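Local coordinates for variant surface glycoprotein MITAT 1.1 (Trypanosoma brucei brucei, PDB 5LY9) that forms, as a GPI-anchored glycoprotein, the dense surface coat through whose antigenic variants the trypanosome evades the host immune response, at residues E27-G32 and T152-A157; T165-L170 and H247-A252; H196-Y201 and N222-A227; E322-G327 and A335-I340. All coordinates share one frame; numbering follows the deposited sequence.

Interaction 1. Residues E27-G32 and T152-A157. Unlike the reference sequence in segment 27-32: E31 (reference Lys).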
loop_
_atom_site.group_PDB
_atom_site.type_symbol
_atom_site.label_atom_id
_atom_site.label_comp_id
_atom_site.label_asym_id
_atom_site.label_seq_id
_atom_site.Cartn_x
_atom_site.Cartn_y
_atom_site.Cartn_z
ATOM N N GLU A 27 4.793 -8.552 2.708
ATOM C CA GLU A 27 4.239 -8.654 4.044
ATOM C C GLU A 27 3.208 -7.577 4.255
ATOM O O GLU A 27 2.177 -7.882 4.853
ATOM C CB GLU A 27 5.310 -8.653 5.155
ATOM C CG GLU A 27 4.670 -8.534 6.523
ATOM C CD GLU A 27 5.507 -8.999 7.705
ATOM O OE1 GLU A 27 5.273 -8.413 8.814
ATOM O OE2 GLU A 27 6.239 -10.045 7.595
ATOM N N MET A 28 3.429 -6.369 3.738
ATOM C CA MET A 28 2.412 -5.381 3.772
ATOM C C MET A 28 1.121 -5.792 2.992
ATOM O O MET A 28 -0.030 -5.502 3.439
ATOM C CB MET A 28 2.966 -4.020 3.373
ATOM C CG MET A 28 3.951 -3.451 4.368
ATOM S SD MET A 28 3.179 -3.179 5.989
ATOM C CE MET A 28 3.412 -4.708 6.893
ATOM N N LEU A 29 1.250 -6.460 1.866
ATOM C CA LEU A 29 0.058 -6.995 1.212
ATOM C C LEU A 29 -0.674 -7.980 2.071
ATOM O O LEU A 29 -1.912 -7.849 2.269
ATOM C CB LEU A 29 0.400 -7.681 -0.110
ATOM C CG LEU A 29 -0.714 -8.380 -0.860
ATOM C CD1 LEU A 29 -1.858 -7.444 -1.145
ATOM C CD2 LEU A 29 -0.072 -9.097 -2.094
ATOM N N ASN A 30 0.075 -8.911 2.650
ATOM C CA ASN A 30 -0.518 -9.901 3.502
ATOM C C ASN A 30 -1.248 -9.214 4.677
ATOM O O ASN A 30 -2.393 -9.570 5.030
ATOM C CB ASN A 30 0.509 -10.844 4.082
ATOM C CG ASN A 30 -0.179 -12.028 4.776
ATOM O OD1 ASN A 30 -0.809 -12.850 4.117
ATOM N ND2 ASN A 30 -0.119 -12.057 6.111
ATOM N N GLU A 31 -0.600 -8.228 5.286
ATOM C CA GLU A 31 -1.199 -7.598 6.498
ATOM C C GLU A 31 -2.477 -6.813 6.128
ATOM O O GLU A 31 -3.493 -6.895 6.811
ATOM C CB GLU A 31 -0.207 -6.694 7.155
ATOM C CG GLU A 31 -0.556 -6.392 8.593
ATOM C CD GLU A 31 -0.366 -7.608 9.497
ATOM O OE1 GLU A 31 0.724 -8.299 9.428
ATOM O OE2 GLU A 31 -1.286 -7.855 10.347
ATOM N N GLY A 32 -2.419 -6.121 5.014
ATOM C CA GLY A 32 -3.623 -5.459 4.487
ATOM C C GLY A 32 -4.771 -6.389 4.208
ATOM O O GLY A 32 -5.932 -6.092 4.522
ATOM N N THR A 152 5.410 -8.934 -5.934
ATOM C CA THR A 152 4.656 -8.630 -4.736
ATOM C C THR A 152 3.550 -9.682 -4.623
ATOM O O THR A 152 2.634 -9.772 -5.495
ATOM C CB THR A 152 3.997 -7.274 -4.878
ATOM O OG1 THR A 152 4.986 -6.288 -5.010
ATOM C CG2 THR A 152 3.197 -6.950 -3.694
ATOM N N LYS A 153 3.654 -10.438 -3.557
ATOM C CA LYS A 153 2.707 -11.474 -3.175
ATOM C C LYS A 153 2.756 -11.654 -1.667
ATOM O O LYS A 153 3.646 -11.156 -0.981
ATOM C CB LYS A 153 3.122 -12.790 -3.898
ATOM C CG LYS A 153 4.527 -13.232 -3.531
ATOM C CD LYS A 153 5.014 -14.457 -4.354
ATOM C CE LYS A 153 6.412 -14.893 -3.829
ATOM N NZ LYS A 153 6.960 -16.021 -4.612
ATOM N N PRO A 154 1.759 -12.311 -1.106
ATOM C CA PRO A 154 1.778 -12.329 0.363
ATOM C C PRO A 154 3.056 -13.008 0.877
ATOM O O PRO A 154 3.563 -13.945 0.227
ATOM C CB PRO A 154 0.522 -13.106 0.725
ATOM C CG PRO A 154 -0.363 -13.053 -0.466
ATOM C CD PRO A 154 0.520 -12.873 -1.683
ATOM N N GLU A 155 3.690 -12.433 1.883
ATOM C CA GLU A 155 4.939 -12.947 2.441
ATOM C C GLU A 155 4.938 -12.760 3.909
ATOM O O GLU A 155 4.278 -11.878 4.468
ATOM C CB GLU A 155 6.217 -12.124 2.019
ATOM C CG GLU A 155 6.457 -11.843 0.562
ATOM C CD GLU A 155 7.154 -12.936 -0.194
ATOM O OE1 GLU A 155 7.452 -12.701 -1.381
ATOM O OE2 GLU A 155 7.415 -14.014 0.361
ATOM N N ALA A 156 5.769 -13.577 4.569
ATOM C CA ALA A 156 6.127 -13.317 5.945
ATOM C C ALA A 156 7.629 -12.990 5.869
ATOM O O ALA A 156 8.433 -13.854 5.561
ATOM C CB ALA A 156 5.886 -14.525 6.780
ATOM N N ALA A 157 7.967 -11.756 6.191
ATOM C CA ALA A 157 9.364 -11.285 6.184
ATOM C C ALA A 157 10.096 -11.609 7.482
ATOM O O ALA A 157 9.502 -11.859 8.562
ATOM C CB ALA A 157 9.337 -9.814 5.975
HETATM O O HOH W 1 7.637 -10.303 9.756
#

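Interaction 2. Residues T165-L170 and H247-A252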
loop_
_atom_site.group_PDB
_atom_site.type_symbol
_atom_site.label_atom_id
_atom_site.label_comp_id
_atom_site.label_asym_id
_atom_site.label_seq_id
_atom_site.Cartn_x
_atom_site.Cartn_y
_atom_site.Cartn_z
ATOM N N THR A 165 14.606 -1.761 17.417
ATOM C CA THR A 165 15.670 -0.940 17.898
ATOM C C THR A 165 16.448 -0.268 16.791
ATOM O O THR A 165 16.863 0.883 16.912
ATOM C CB THR A 165 16.588 -1.808 18.801
ATOM O OG1 THR A 165 15.769 -2.264 19.918
ATOM C CG2 THR A 165 17.727 -0.957 19.327
ATOM N N GLY A 166 16.672 -1.013 15.714
ATOM C CA GLY A 166 17.466 -0.494 14.628
ATOM C C GLY A 166 17.954 -1.584 13.692
ATOM O O GLY A 166 17.250 -2.500 13.424
ATOM N N TYR A 167 19.150 -1.425 13.203
ATOM C CA TYR A 167 19.785 -2.359 12.280
ATOM C C TYR A 167 20.964 -3.024 12.981
ATOM O O TYR A 167 22.129 -2.575 12.890
ATOM C CB TYR A 167 20.282 -1.617 11.031
ATOM C CG TYR A 167 19.208 -0.830 10.311
ATOM C CD1 TYR A 167 18.846 0.468 10.738
ATOM C CD2 TYR A 167 18.574 -1.360 9.196
ATOM C CE1 TYR A 167 17.875 1.192 9.976
ATOM C CE2 TYR A 167 17.683 -0.662 8.458
ATOM C CZ TYR A 167 17.317 0.592 8.863
ATOM O OH TYR A 167 16.365 1.232 8.097
ATOM N N PRO A 168 20.678 -4.093 13.705
ATOM C CA PRO A 168 21.689 -4.560 14.711
ATOM C C PRO A 168 22.938 -5.178 14.117
ATOM O O PRO A 168 23.989 -5.156 14.774
ATOM C CB PRO A 168 20.932 -5.635 15.502
ATOM C CG PRO A 168 19.831 -6.035 14.597
ATOM C CD PRO A 168 19.399 -4.786 13.893
ATOM N N ASN A 169 22.847 -5.693 12.894
ATOM C CA ASN A 169 23.996 -6.377 12.289
ATOM C C ASN A 169 24.887 -5.489 11.447
ATOM O O ASN A 169 25.993 -5.922 11.053
ATOM C CB ASN A 169 23.534 -7.627 11.557
ATOM C CG ASN A 169 22.914 -8.621 12.493
ATOM O OD1 ASN A 169 23.425 -8.837 13.591
ATOM N ND2 ASN A 169 21.838 -9.267 12.068
ATOM N N LEU A 170 24.443 -4.263 11.116
ATOM C CA LEU A 170 25.301 -3.328 10.420
ATOM C C LEU A 170 26.411 -2.864 11.275
ATOM O O LEU A 170 26.227 -2.448 12.441
ATOM C CB LEU A 170 24.522 -2.094 9.913
ATOM C CG LEU A 170 23.415 -2.370 8.889
ATOM C CD1 LEU A 170 22.987 -1.080 8.211
ATOM C CD2 LEU A 170 23.573 -3.439 7.874
ATOM N N HIS A 247 16.291 6.057 8.640
ATOM C CA HIS A 247 15.327 6.392 9.678
ATOM C C HIS A 247 13.912 6.096 9.194
ATOM O O HIS A 247 13.120 5.547 9.958
ATOM C CB HIS A 247 15.401 7.887 9.992
ATOM C CG HIS A 247 14.476 8.279 11.087
ATOM N ND1 HIS A 247 13.152 8.516 10.871
ATOM C CD2 HIS A 247 14.660 8.343 12.422
ATOM C CE1 HIS A 247 12.557 8.782 12.026
ATOM N NE2 HIS A 247 13.464 8.748 12.974
ATOM N N GLU A 248 13.594 6.426 7.925
ATOM C CA GLU A 248 12.276 6.257 7.429
ATOM C C GLU A 248 11.845 4.785 7.335
ATOM O O GLU A 248 10.752 4.428 7.775
ATOM C CB GLU A 248 12.113 6.947 6.066
ATOM C CG GLU A 248 10.763 6.682 5.432
ATOM C CD GLU A 248 9.557 7.297 6.148
ATOM O OE1 GLU A 248 9.688 8.066 7.110
ATOM O OE2 GLU A 248 8.441 7.002 5.715
ATOM N N ALA A 249 12.708 3.892 6.828
ATOM C CA ALA A 249 12.359 2.450 6.844
ATOM C C ALA A 249 12.185 1.922 8.253
ATOM O O ALA A 249 11.291 1.143 8.488
ATOM C CB ALA A 249 13.356 1.613 6.113
ATOM N N TRP A 250 13.023 2.375 9.171
ATOM C CA TRP A 250 12.908 1.924 10.537
ATOM C C TRP A 250 11.619 2.335 11.226
ATOM O O TRP A 250 10.901 1.496 11.804
ATOM C CB TRP A 250 14.148 2.358 11.326
ATOM C CG TRP A 250 14.056 2.203 12.779
ATOM C CD1 TRP A 250 14.148 1.068 13.490
ATOM C CD2 TRP A 250 13.969 3.278 13.713
ATOM N NE1 TRP A 250 14.079 1.368 14.862
ATOM C CE2 TRP A 250 13.924 2.712 15.011
ATOM C CE3 TRP A 250 13.822 4.656 13.569
ATOM C CZ2 TRP A 250 13.801 3.496 16.186
ATOM C CZ3 TRP A 250 13.731 5.457 14.730
ATOM C CH2 TRP A 250 13.673 4.850 16.018
ATOM N N GLU A 251 11.352 3.612 11.188
ATOM C CA GLU A 251 10.128 4.165 11.793
ATOM C C GLU A 251 8.889 3.623 11.100
ATOM O O GLU A 251 7.932 3.200 11.774
ATOM C CB GLU A 251 10.151 5.672 11.734
ATOM C CG GLU A 251 8.924 6.285 12.363
ATOM C CD GLU A 251 9.017 7.784 12.531
ATOM O OE1 GLU A 251 9.677 8.223 13.530
ATOM O OE2 GLU A 251 8.484 8.492 11.659
ATOM N N ALA A 252 8.890 3.548 9.766
ATOM C CA ALA A 252 7.710 3.054 9.092
ATOM C C ALA A 252 7.468 1.594 9.460
ATOM O O ALA A 252 6.332 1.164 9.615
ATOM C CB ALA A 252 7.870 3.185 7.597
#

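Interaction 3. Residues H196-Y201 and N222-A227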
loop_
_atom_site.group_PDB
_atom_site.type_symbol
_atom_site.label_atom_id
_atom_site.label_comp_id
_atom_site.label_asym_id
_atom_site.label_seq_id
_atom_site.Cartn_x
_atom_site.Cartn_y
_atom_site.Cartn_z
ATOM N N HIS A 196 40.716 10.932 -1.783
ATOM C CA HIS A 196 41.996 11.640 -1.822
ATOM C C HIS A 196 42.751 11.298 -3.086
ATOM O O HIS A 196 42.728 10.166 -3.544
ATOM C CB HIS A 196 42.785 11.371 -0.549
ATOM C CG HIS A 196 43.991 12.225 -0.430
ATOM N ND1 HIS A 196 45.205 11.838 -0.941
ATOM C CD2 HIS A 196 44.165 13.443 0.143
ATOM C CE1 HIS A 196 46.089 12.808 -0.724
ATOM N NE2 HIS A 196 45.485 13.787 -0.058
ATOM N N SER A 197 43.489 12.238 -3.658
ATOM C CA SER A 197 43.988 12.071 -5.047
ATOM C C SER A 197 45.296 11.242 -5.235
ATOM O O SER A 197 45.582 10.783 -6.318
ATOM C CB SER A 197 44.220 13.451 -5.700
ATOM O OG SER A 197 44.974 14.236 -4.805
ATOM N N THR A 198 46.073 11.066 -4.191
ATOM C CA THR A 198 47.367 10.353 -4.356
ATOM C C THR A 198 47.103 8.884 -4.618
ATOM O O THR A 198 47.678 8.324 -5.572
ATOM C CB THR A 198 48.213 10.502 -3.116
ATOM O OG1 THR A 198 48.416 11.891 -2.872
ATOM C CG2 THR A 198 49.567 9.764 -3.280
ATOM N N ASN A 199 46.242 8.238 -3.798
ATOM C CA ASN A 199 45.945 6.809 -3.979
ATOM C C ASN A 199 44.470 6.491 -4.297
ATOM O O ASN A 199 44.165 5.383 -4.709
ATOM C CB ASN A 199 46.240 6.043 -2.716
ATOM C CG ASN A 199 47.645 6.251 -2.215
ATOM O OD1 ASN A 199 48.581 6.187 -2.997
ATOM N ND2 ASN A 199 47.784 6.475 -0.924
ATOM N N GLY A 200 43.604 7.457 -4.101
ATOM C CA GLY A 200 42.183 7.251 -4.366
ATOM C C GLY A 200 41.674 7.589 -5.729
ATOM O O GLY A 200 42.441 7.680 -6.717
ATOM N N TYR A 201 40.359 7.784 -5.782
ATOM C CA TYR A 201 39.613 8.000 -6.991
ATOM C C TYR A 201 40.031 9.234 -7.810
ATOM O O TYR A 201 40.344 9.090 -8.976
ATOM C CB TYR A 201 38.102 7.987 -6.698
ATOM C CG TYR A 201 37.263 8.511 -7.858
ATOM C CD1 TYR A 201 36.909 7.662 -8.881
ATOM C CD2 TYR A 201 36.957 9.877 -7.990
ATOM C CE1 TYR A 201 36.202 8.148 -9.984
ATOM C CE2 TYR A 201 36.226 10.371 -9.066
ATOM C CZ TYR A 201 35.894 9.520 -10.077
ATOM O OH TYR A 201 35.153 9.963 -11.120
ATOM N N ASN A 222 37.825 12.365 2.084
ATOM C CA ASN A 222 38.716 13.079 1.121
ATOM C C ASN A 222 40.110 13.268 1.729
ATOM O O ASN A 222 40.801 14.224 1.363
ATOM C CB ASN A 222 38.116 14.402 0.628
ATOM C CG ASN A 222 37.912 15.430 1.739
ATOM O OD1 ASN A 222 38.129 15.153 2.881
ATOM N ND2 ASN A 222 37.459 16.632 1.380
ATOM N N THR A 223 40.492 12.368 2.643
ATOM C CA THR A 223 41.791 12.337 3.333
ATOM C C THR A 223 42.226 10.868 3.236
ATOM O O THR A 223 41.414 9.977 2.931
ATOM C CB THR A 223 41.687 12.738 4.787
ATOM O OG1 THR A 223 40.685 11.948 5.465
ATOM C CG2 THR A 223 41.351 14.274 4.927
ATOM N N GLN A 224 43.476 10.583 3.550
ATOM C CA GLN A 224 44.056 9.229 3.417
ATOM C C GLN A 224 43.692 8.337 4.566
ATOM O O GLN A 224 44.534 7.902 5.361
ATOM C CB GLN A 224 45.579 9.314 3.278
ATOM C CG GLN A 224 45.970 10.053 2.033
ATOM C CD GLN A 224 47.495 10.001 1.808
ATOM O OE1 GLN A 224 48.264 10.475 2.626
ATOM N NE2 GLN A 224 47.900 9.469 0.671
ATOM N N VAL A 225 42.410 8.006 4.630
ATOM C CA VAL A 225 41.900 7.118 5.677
ATOM C C VAL A 225 40.877 6.147 5.061
ATOM O O VAL A 225 40.621 6.151 3.865
ATOM C CB VAL A 225 41.273 7.869 6.867
ATOM C CG1 VAL A 225 42.305 8.728 7.582
ATOM C CG2 VAL A 225 40.064 8.729 6.453
ATOM N N GLU A 226 40.337 5.309 5.908
ATOM C CA GLU A 226 39.288 4.352 5.539
ATOM C C GLU A 226 37.929 5.043 5.530
ATOM O O GLU A 226 37.716 6.073 6.175
ATOM C CB GLU A 226 39.296 3.205 6.542
ATOM C CG GLU A 226 40.553 2.348 6.361
ATOM C CD GLU A 226 40.938 1.546 7.605
ATOM O OE1 GLU A 226 40.100 1.376 8.550
ATOM O OE2 GLU A 226 42.082 1.008 7.570
ATOM N N ALA A 227 37.035 4.485 4.758
ATOM C CA ALA A 227 35.632 4.904 4.818
ATOM C C ALA A 227 35.070 4.755 6.224
ATOM O O ALA A 227 35.558 3.925 7.003
ATOM C CB ALA A 227 34.815 4.051 3.879
HETATM O O HOH W 2 45.498 9.193 -1.311
#

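Interaction 4. Residues E322-G327 and A335-I340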
loop_
_atom_site.group_PDB
_atom_site.type_symbol
_atom_site.label_atom_id
_atom_site.label_comp_id
_atom_site.label_asym_id
_atom_site.label_seq_id
_atom_site.Cartn_x
_atom_site.Cartn_y
_atom_site.Cartn_z
ATOM N N GLU A 322 -29.026 -21.084 13.564
ATOM C CA GLU A 322 -30.250 -20.780 12.888
ATOM C C GLU A 322 -30.131 -21.255 11.431
ATOM O O GLU A 322 -29.200 -20.897 10.754
ATOM C CB GLU A 322 -30.607 -19.287 12.989
ATOM C CG GLU A 322 -31.955 -18.908 12.397
ATOM C CD GLU A 322 -33.163 -19.243 13.297
ATOM O OE1 GLU A 322 -32.972 -19.829 14.374
ATOM O OE2 GLU A 322 -34.303 -18.866 12.916
ATOM N N ILE A 323 -31.095 -22.048 10.979
ATOM C CA ILE A 323 -31.039 -22.605 9.650
ATOM C C ILE A 323 -31.676 -21.690 8.617
ATOM O O ILE A 323 -32.767 -21.186 8.816
ATOM C CB ILE A 323 -31.774 -23.977 9.578
ATOM C CG1 ILE A 323 -31.071 -24.976 10.451
ATOM C CG2 ILE A 323 -31.855 -24.488 8.127
ATOM C CD1 ILE A 323 -29.863 -25.535 9.783
ATOM N N ILE A 324 -30.963 -21.461 7.533
ATOM C CA ILE A 324 -31.505 -20.760 6.403
ATOM C C ILE A 324 -31.928 -21.798 5.377
ATOM O O ILE A 324 -31.102 -22.525 4.840
ATOM C CB ILE A 324 -30.431 -19.827 5.754
ATOM C CG1 ILE A 324 -29.783 -18.935 6.819
ATOM C CG2 ILE A 324 -31.077 -19.035 4.646
ATOM C CD1 ILE A 324 -30.777 -18.190 7.686
ATOM N N PRO A 325 -33.204 -21.859 5.090
ATOM C CA PRO A 325 -33.720 -22.893 4.208
ATOM C C PRO A 325 -33.364 -22.682 2.777
ATOM O O PRO A 325 -33.153 -21.544 2.338
ATOM C CB PRO A 325 -35.228 -22.807 4.362
ATOM C CG PRO A 325 -35.508 -21.606 5.091
ATOM C CD PRO A 325 -34.270 -21.129 5.789
ATOM N N ALA A 326 -33.305 -23.798 2.045
ATOM C CA ALA A 326 -33.200 -23.741 0.616
ATOM C C ALA A 326 -34.375 -22.923 0.100
ATOM O O ALA A 326 -35.462 -22.940 0.668
ATOM C CB ALA A 326 -33.255 -25.143 0.055
ATOM N N GLY A 327 -34.125 -22.116 -0.914
ATOM C CA GLY A 327 -35.134 -21.191 -1.460
ATOM C C GLY A 327 -34.943 -19.709 -1.101
ATOM O O GLY A 327 -35.361 -18.870 -1.845
ATOM N N ALA A 335 -28.785 -24.335 5.177
ATOM C CA ALA A 335 -27.537 -24.264 5.955
ATOM C C ALA A 335 -27.676 -23.401 7.225
ATOM O O ALA A 335 -28.373 -22.425 7.228
ATOM C CB ALA A 335 -26.423 -23.709 5.098
ATOM N N PRO A 336 -26.945 -23.734 8.277
ATOM C CA PRO A 336 -26.996 -22.916 9.451
ATOM C C PRO A 336 -26.103 -21.677 9.229
ATOM O O PRO A 336 -25.123 -21.716 8.515
ATOM C CB PRO A 336 -26.464 -23.835 10.520
ATOM C CG PRO A 336 -25.487 -24.698 9.852
ATOM C CD PRO A 336 -25.935 -24.796 8.392
ATOM N N LEU A 337 -26.477 -20.552 9.824
ATOM C CA LEU A 337 -25.733 -19.316 9.640
ATOM C C LEU A 337 -24.286 -19.493 9.958
ATOM O O LEU A 337 -23.423 -18.887 9.321
ATOM C CB LEU A 337 -26.338 -18.156 10.475
ATOM C CG LEU A 337 -27.604 -17.514 9.903
ATOM C CD1 LEU A 337 -28.300 -16.558 10.860
ATOM C CD2 LEU A 337 -27.249 -16.780 8.597
ATOM N N GLY A 338 -24.007 -20.266 11.002
ATOM C CA GLY A 338 -22.636 -20.554 11.380
ATOM C C GLY A 338 -21.794 -21.182 10.240
ATOM O O GLY A 338 -20.589 -21.120 10.320
ATOM N N LYS A 339 -22.395 -21.733 9.198
ATOM C CA LYS A 339 -21.574 -22.229 8.068
ATOM C C LYS A 339 -21.536 -21.308 6.886
ATOM O O LYS A 339 -20.993 -21.695 5.842
ATOM C CB LYS A 339 -22.106 -23.571 7.629
ATOM C CG LYS A 339 -21.718 -24.653 8.641
ATOM C CD LYS A 339 -22.477 -25.927 8.360
ATOM C CE LYS A 339 -21.759 -27.183 8.866
ATOM N NZ LYS A 339 -22.677 -28.339 8.679
ATOM N N ILE A 340 -22.128 -20.111 6.983
ATOM C CA ILE A 340 -22.209 -19.234 5.797
ATOM C C ILE A 340 -21.328 -18.043 6.166
ATOM O O ILE A 340 -21.621 -17.361 7.135
ATOM C CB ILE A 340 -23.666 -18.725 5.570
ATOM C CG1 ILE A 340 -24.616 -19.911 5.367
ATOM C CG2 ILE A 340 -23.713 -17.776 4.396
ATOM C CD1 ILE A 340 -26.107 -19.618 5.404
#

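Interaction 1. Residues E27-G32 and T152-A157
E27, near the start of helix 24-55, makes the polar half of this contact. Its CG stands anti to the backbone N (chi1 171°) and the chain runs on extended, so the carboxylate reaches past the backbone of E155 to the extended loop beyond. There OE2 takes the N-H of A157 on its anti lone pair, the one turned away from OE1, with E27 OE2 to A157 N at 2.8 Å and an N-H...O angle of 157°. Water 1 gives one hydrogen to E27 OE2 (2.6 Å) and the other to A157 O (2.7 Å), so OE2 meets A157 N directly and A157 O through the water. The A157 methyl lies beside the same oxygen. Lower down, the E155 carbonyl comes over the helix backbone in a CA-H...O contact, E27 CA to E155 O 3.3 Å. Two residues on, L29, also with CG anti to its backbone N, lays CD2 against the loop where K153 joins P154; L29 CD2 lies 3.8 Å from P154 CD. L29 also packs on A89 of the second subunit, which places this end of the loop beside the dimer interface. N30 follows, crossing P154 at about a right angle, with N30 OD1 3.7 Å from P154 CB. The loop is thus gripped by one hydrogen bond to a carboxylate, a bridging water and the apolar packing of L29 on P154. Because OE2 accepts two hydrogens while OE1 pairs with R159, the E27 carboxylate is multiply held and probably stays ionised.

Interaction 2. Residues T165-L170 and H247-A252
Y167 and W250 cross obliquely, each reaching past the other to the opposite backbone. The tyrosine comes from the loop between strands 143-144 and 173-174, its CG anti to the carbonyl carbon (chi1 -56°), and drives its hydroxyl end into the side of helix 244-254. The tip arrives at the helix backbone: Y167 OH is 3.6 Å from A249 CB and 3.7 Å from W250 N. Beside it, Y167 CE1 lies 4.1 Å from W250 CB, so the phenol meets the stem of the tryptophan, not the indole. W250 is thrown the other way, CG anti to its backbone N (chi1 168°), and brings the NE1-CD1 side of the indole obliquely against the backbone at T165 and G166. W250 NE1 comes within 3.5 Å of T165 C, and W250 CD1 lies 3.8 Å from G166 CA. G166 has backbone angles at which a side chain would collide with the carbonyl oxygen of T165. Within the helix, W250 CE3 lies over one face of the H247 ring, toward its rim. The phenol also meets W246 edge-to-face and touches L101 of helix 62-114. Y167 is thereby buried between loop and helix and W250 lies against the loop, while two carbonyls just outside the segments satisfy their polar ends, W246 O accepting from the hydroxyl and Q164 O from the indole N-H.

Interaction 3. Residues H196-Y201 and N222-A227
A CH-pi contact carries the packing. Q224 leaves its backbone with CG anti to the carbonyl carbon, and the extended chain passes obliquely over one face of the H196 imidazole. Q224 CG stands 3.8 Å from the ring centroid, 21° off the normal, displaced toward the rim; its nearest ring atom is H196 ND1, at 3.6 Å. The imidazole and the amide planes are 38° apart. At the ring's edge, close to its plane, the N222 carbonyl oxygen lies near the CD2 carbon, with N222 O 3.7 Å from H196 CD2. H196 is turned into this place by a chi1 of -171°, CG anti to its backbone N.

Water-mediated bonds form the polar half. Water 2 lies 2.7 Å from H196 ND1, and accepts from N199 N at 2.8 Å and from Q224 NE2 at 3.1 Å, so one molecule joins the ring, the turn backbone and the glutamine amide. The nearby amides of N199 and Q224 do not bond: N199 ND2 and Q224 NE2, 3.4 Å apart, are both donors, and N199 ND2 donates to the carboxylate oxygen OE1 of E2. Q224 itself is the centre of an inverse gamma turn.

In the fold, the pair belongs to the end of the molecule that holds the N terminus, far from the chain's centre. The 196-201 loop leads into strand 211-213, and the 222-227 loop links strands 218-220 and 228-229 of the same antiparallel sheet; beyond the contact, Y201 packs on Y201 of the second subunit.

Interaction 4. Residues E322-G327 and A335-I340
I324 carries CG1 anti to its carbonyl carbon (chi1 -51°) and L337 does the same with CG (chi1 -78°), and the two chains meet obliquely, I324 CG1 being 3.8 Å from L337 CD2. I340 brings its CD1 to within 4.0 Å of I324 CG1, so I324 is flanked by both. On the other face of the strands I323 and P336 lie side by side, pointing the same way, with I323 CD1 3.9 Å from P336 CB. The backbone beneath is a short antiparallel beta hairpin: I324 and A335 form a hydrogen-bonded pair, I323 and P336 a non-hydrogen-bonded one. I324 N gives a nearly straight bond to A335 O (2.8 Å, 173°), although the donor sits above the carbonyl plane; A335 N returns one to I324 O in plane at 3.0 Å. Past P336, L337 N adds a further bond to E322 O at 2.9 Å, nearly along the C=O axis, as the chain turns into the 3-10 segment 337-339. I324 and L337 both rest on I51 of helix 24-55, and E322 bridges to K55. The N-linked glycan lies against G338 and K339.

How the interactions relate
From the N terminus, helix 24-55 meets the 152-157 loop in interaction 1, closing a loop of 119 residues that includes helix 62-114. The chain then runs directly into interaction 2, where 165-170 meets helix 244-254 and closes a second loop; interaction 3 is nested within it, joining two loops of the end that carries the four-stranded sheet. Interaction 4 follows in series as a local hairpin between helices 313-321 and 343-367. No two cross or touch. Interactions 1 and 2 are neighbours, centres about 19 Å apart, whereas interactions 3 and 4, centres about 77 Å apart, lie on opposite sides of the centre of this elongated, A-type VSG N-terminal domain.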